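Local coordinates for methyltransferase-like protein 5 (Pyrococcus horikoshii, PDB 1WY7) that binds S-adenosyl-L-homocysteine in a Rossmann-like methyltransferase fold and probably transfers methyl groups from S-adenosylmethionine to a nucleic acid, perhaps RNA, at residues F167-R172 against Y198-V203. Sequence-based numbering, arbitrary orientation.
Sequences FVVTHR and YRFSKV
A classic beta bulge interrupts the antiparallel hairpin of strands 167-179 and 191-202, where Thr170 and His171 both face Arg199; the first of these strands ends the seven-stranded, 3-2-1-4-5-7-6 sheet of the methyltransferase fold. The register shows it: Phe167 pairs with Lys202 and Val169 with Phe200, yet Arg172 lies opposite Tyr198. Before the bulge, Val168 and Ser201 exchange two backbone bonds; within it, Thr170 N and His171 O bind Arg199 O and N respectively, at 2.9 Å for Thr170 N to Arg199 O.

The bulge also carries a polar cluster. Arg199 NH2 donates to Thr170 OG1 at 2.8 Å, with OG1 only 2° out of the guanidinium plane. A chi1 of 63° puts Thr170 OG1 where it also shares a 2.7 Å bond with His171 ND1, in the imidazole plane. Arg199 NH1 forms a salt bridge with Asp47 and NE a hydrogen bond with Tyr145 OH; partners on all three nitrogens would limit guanidinium rotation.

The face bearing Phe167, Val169, Tyr198 and Phe200 is partly covered by helix 152-164. Val169 CG2 lies 3.6 Å from Phe200 CE1 and also touches the Tyr198 ring. Lys202 CB makes a CH-pi contact over the Phe167 ring, 3.9 Å from its centroid, while Phe138 stacks with this ring. An alanine here would probably leave a gap, Lys202 CB losing its aromatic face and Phe138 this stacked partner. Farther along, Arg172 CG makes a CH-pi contact over one face of the Tyr198 ring, offset toward the rim, and a water accepts from Arg172 NH2 at 2.8 Å while donating weakly to Tyr198 OH.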
ATOM      1  N   PHE A 167     -11.354  -6.213  13.336  1.00 36.35           N
ATOM      2  CA  PHE A 167     -11.532  -5.167  12.324  1.00 35.96           C
ATOM      3  C   PHE A 167     -12.689  -5.469  11.380  1.00 35.25           C
ATOM      4  O   PHE A 167     -12.994  -6.625  11.087  1.00 36.68           O
ATOM      5  CB  PHE A 167     -10.246  -4.982  11.492  1.00 34.13           C
ATOM      6  CG  PHE A 167      -9.170  -4.195  12.198  1.00 34.66           C
ATOM      7  CD1 PHE A 167      -8.480  -4.740  13.283  1.00 34.67           C
ATOM      8  CD2 PHE A 167      -8.869  -2.896  11.798  1.00 33.37           C
ATOM      9  CE1 PHE A 167      -7.514  -3.999  13.959  1.00 33.53           C
ATOM     10  CE2 PHE A 167      -7.906  -2.146  12.468  1.00 33.14           C
ATOM     11  CZ  PHE A 167      -7.227  -2.695  13.550  1.00 34.04           C
ATOM     12  N   VAL A 168     -13.332  -4.414  10.904  1.00 35.82           N
ATOM     13  CA  VAL A 168     -14.434  -4.550   9.967  1.00 35.44           C
ATOM     14  C   VAL A 168     -14.165  -3.736   8.714  1.00 34.20           C
ATOM     15  O   VAL A 168     -13.569  -2.659   8.775  1.00 31.98           O
ATOM     16  CB  VAL A 168     -15.753  -4.057  10.561  1.00 35.38           C
ATOM     17  CG1 VAL A 168     -16.394  -5.156  11.353  1.00 37.77           C
ATOM     18  CG2 VAL A 168     -15.502  -2.839  11.425  1.00 34.78           C
ATOM     19  N   VAL A 169     -14.602  -4.269   7.582  1.00 33.31           N
ATOM     20  CA  VAL A 169     -14.447  -3.594   6.307  1.00 33.46           C
ATOM     21  C   VAL A 169     -15.535  -2.521   6.230  1.00 34.43           C
ATOM     22  O   VAL A 169     -16.720  -2.835   6.374  1.00 35.18           O
ATOM     23  CB  VAL A 169     -14.626  -4.591   5.129  1.00 32.45           C
ATOM     24  CG1 VAL A 169     -14.655  -3.843   3.783  1.00 29.29           C
ATOM     25  CG2 VAL A 169     -13.495  -5.601   5.146  1.00 31.56           C
ATOM     26  N   THR A 170     -15.142  -1.265   6.029  1.00 33.62           N
ATOM     27  CA  THR A 170     -16.122  -0.182   5.911  1.00 32.73           C
ATOM     28  C   THR A 170     -16.317   0.205   4.433  1.00 32.74           C
ATOM     29  O   THR A 170     -17.389   0.672   4.035  1.00 31.45           O
ATOM     30  CB  THR A 170     -15.683   1.075   6.686  1.00 31.55           C
ATOM     31  OG1 THR A 170     -14.467   1.576   6.125  1.00 30.40           O
ATOM     32  CG2 THR A 170     -15.466   0.750   8.155  1.00 28.84           C
ATOM     33  N   HIS A 171     -15.272   0.005   3.629  1.00 29.87           N
ATOM     34  CA  HIS A 171     -15.324   0.324   2.206  1.00 28.88           C
ATOM     35  C   HIS A 171     -14.545  -0.696   1.412  1.00 28.45           C
ATOM     36  O   HIS A 171     -13.542  -1.233   1.885  1.00 29.32           O
ATOM     37  CB  HIS A 171     -14.699   1.684   1.909  1.00 25.85           C
ATOM     38  CG  HIS A 171     -15.362   2.832   2.597  1.00 25.30           C
ATOM     39  ND1 HIS A 171     -15.249   3.050   3.951  1.00 22.58           N
ATOM     40  CD2 HIS A 171     -16.094   3.861   2.109  1.00 24.19           C
ATOM     41  CE1 HIS A 171     -15.878   4.170   4.268  1.00 25.36           C
ATOM     42  NE2 HIS A 171     -16.400   4.680   3.165  1.00 26.77           N
ATOM     43  N   ARG A 172     -15.003  -0.961   0.200  1.00 28.44           N
ATOM     44  CA  ARG A 172     -14.321  -1.878  -0.700  1.00 28.39           C
ATOM     45  C   ARG A 172     -14.621  -1.392  -2.111  1.00 29.04           C
ATOM     46  O   ARG A 172     -15.766  -1.448  -2.562  1.00 29.50           O
ATOM     47  CB  ARG A 172     -14.813  -3.327  -0.539  1.00 28.16           C
ATOM     48  CG  ARG A 172     -14.010  -4.334  -1.387  1.00 27.22           C
ATOM     49  CD  ARG A 172     -14.652  -5.719  -1.457  1.00 29.86           C
ATOM     50  NE  ARG A 172     -15.734  -5.762  -2.439  1.00 33.36           N
ATOM     51  CZ  ARG A 172     -16.606  -6.759  -2.565  1.00 36.45           C
ATOM     52  NH1 ARG A 172     -17.552  -6.698  -3.494  1.00 37.93           N
ATOM     53  NH2 ARG A 172     -16.545  -7.814  -1.762  1.00 35.74           N
ATOM     54  N   TYR A 198      -9.505  -2.080   0.011  1.00 26.56           N
ATOM     55  CA  TYR A 198     -10.235  -2.145   1.270  1.00 26.42           C
ATOM     56  C   TYR A 198      -9.880  -1.057   2.252  1.00 26.40           C
ATOM     57  O   TYR A 198      -8.781  -0.518   2.234  1.00 28.53           O
ATOM     58  CB  TYR A 198      -9.958  -3.460   2.019  1.00 23.95           C
ATOM     59  CG  TYR A 198     -10.464  -4.735   1.401  1.00 24.33           C
ATOM     60  CD1 TYR A 198      -9.739  -5.390   0.402  1.00 23.09           C
ATOM     61  CD2 TYR A 198     -11.641  -5.330   1.861  1.00 24.03           C
ATOM     62  CE1 TYR A 198     -10.177  -6.615  -0.121  1.00 22.53           C
ATOM     63  CE2 TYR A 198     -12.084  -6.551   1.345  1.00 21.39           C
ATOM     64  CZ  TYR A 198     -11.347  -7.180   0.355  1.00 20.06           C
ATOM     65  OH  TYR A 198     -11.811  -8.350  -0.190  1.00 22.81           O
ATOM     66  N   ARG A 199     -10.835  -0.765   3.124  1.00 27.42           N
ATOM     67  CA  ARG A 199     -10.639   0.160   4.221  1.00 27.67           C
ATOM     68  C   ARG A 199     -11.162  -0.615   5.424  1.00 29.42           C
ATOM     69  O   ARG A 199     -12.343  -0.960   5.469  1.00 30.73           O
ATOM     70  CB  ARG A 199     -11.450   1.434   4.081  1.00 27.40           C
ATOM     71  CG  ARG A 199     -11.217   2.328   5.300  1.00 27.04           C
ATOM     72  CD  ARG A 199     -12.015   3.598   5.293  1.00 29.00           C
ATOM     73  NE  ARG A 199     -11.657   4.415   6.451  1.00 30.37           N
ATOM     74  CZ  ARG A 199     -12.253   4.344   7.637  1.00 30.88           C
ATOM     75  NH1 ARG A 199     -11.838   5.130   8.625  1.00 25.80           N
ATOM     76  NH2 ARG A 199     -13.272   3.500   7.831  1.00 26.72           N
ATOM     77  N   PHE A 200     -10.280  -0.912   6.370  1.00 29.35           N
ATOM     78  CA  PHE A 200     -10.633  -1.653   7.580  1.00 29.60           C
ATOM     79  C   PHE A 200     -10.637  -0.660   8.745  1.00 32.64           C
ATOM     80  O   PHE A 200      -9.813   0.252   8.787  1.00 30.44           O
ATOM     81  CB  PHE A 200      -9.583  -2.733   7.878  1.00 25.83           C
ATOM     82  CG  PHE A 200      -9.379  -3.732   6.765  1.00 25.18           C
ATOM     83  CD1 PHE A 200     -10.173  -4.862   6.674  1.00 24.90           C
ATOM     84  CD2 PHE A 200      -8.338  -3.574   5.858  1.00 23.45           C
ATOM     85  CE1 PHE A 200      -9.932  -5.830   5.700  1.00 25.10           C
ATOM     86  CE2 PHE A 200      -8.086  -4.533   4.884  1.00 23.39           C
ATOM     87  CZ  PHE A 200      -8.880  -5.663   4.802  1.00 22.82           C
ATOM     88  N   SER A 201     -11.555  -0.845   9.689  1.00 34.82           N
ATOM     89  CA  SER A 201     -11.644   0.025  10.854  1.00 37.78           C
ATOM     90  C   SER A 201     -11.753  -0.864  12.095  1.00 40.32           C
ATOM     91  O   SER A 201     -12.513  -1.839  12.090  1.00 39.74           O
ATOM     92  CB  SER A 201     -12.879   0.919  10.733  1.00 39.13           C
ATOM     93  OG  SER A 201     -12.943   1.848  11.800  1.00 41.15           O
ATOM     94  N   LYS A 202     -11.007  -0.547  13.150  1.00 43.24           N
ATOM     95  CA  LYS A 202     -11.053  -1.365  14.368  1.00 48.14           C
ATOM     96  C   LYS A 202     -12.417  -1.289  15.060  1.00 49.99           C
ATOM     97  O   LYS A 202     -12.873  -0.207  15.424  1.00 49.62           O
ATOM     98  CB  LYS A 202      -9.953  -0.945  15.351  1.00 49.53           C
ATOM     99  CG  LYS A 202      -9.864  -1.868  16.560  1.00 52.72           C
ATOM    100  CD  LYS A 202      -8.537  -1.758  17.292  1.00 55.40           C
ATOM    101  CE  LYS A 202      -8.329  -2.982  18.180  1.00 57.10           C
ATOM    102  NZ  LYS A 202      -6.997  -2.994  18.858  1.00 59.88           N
ATOM    103  N   VAL A 203     -13.055  -2.446  15.241  1.00 54.01           N
ATOM    104  CA  VAL A 203     -14.378  -2.515  15.871  1.00 57.99           C
ATOM    105  C   VAL A 203     -14.425  -1.700  17.160  1.00 60.76           C
ATOM    106  O   VAL A 203     -13.636  -1.922  18.082  1.00 59.95           O
ATOM    107  CB  VAL A 203     -14.784  -3.976  16.157  1.00 58.19           C
ATOM    108  CG1 VAL A 203     -16.159  -4.017  16.804  1.00 58.16           C
ATOM    109  CG2 VAL A 203     -14.794  -4.769  14.854  1.00 57.97           C
TER
HETATM  110  O   HOH W   1     -15.061  -8.659   0.433  1.00 37.45           O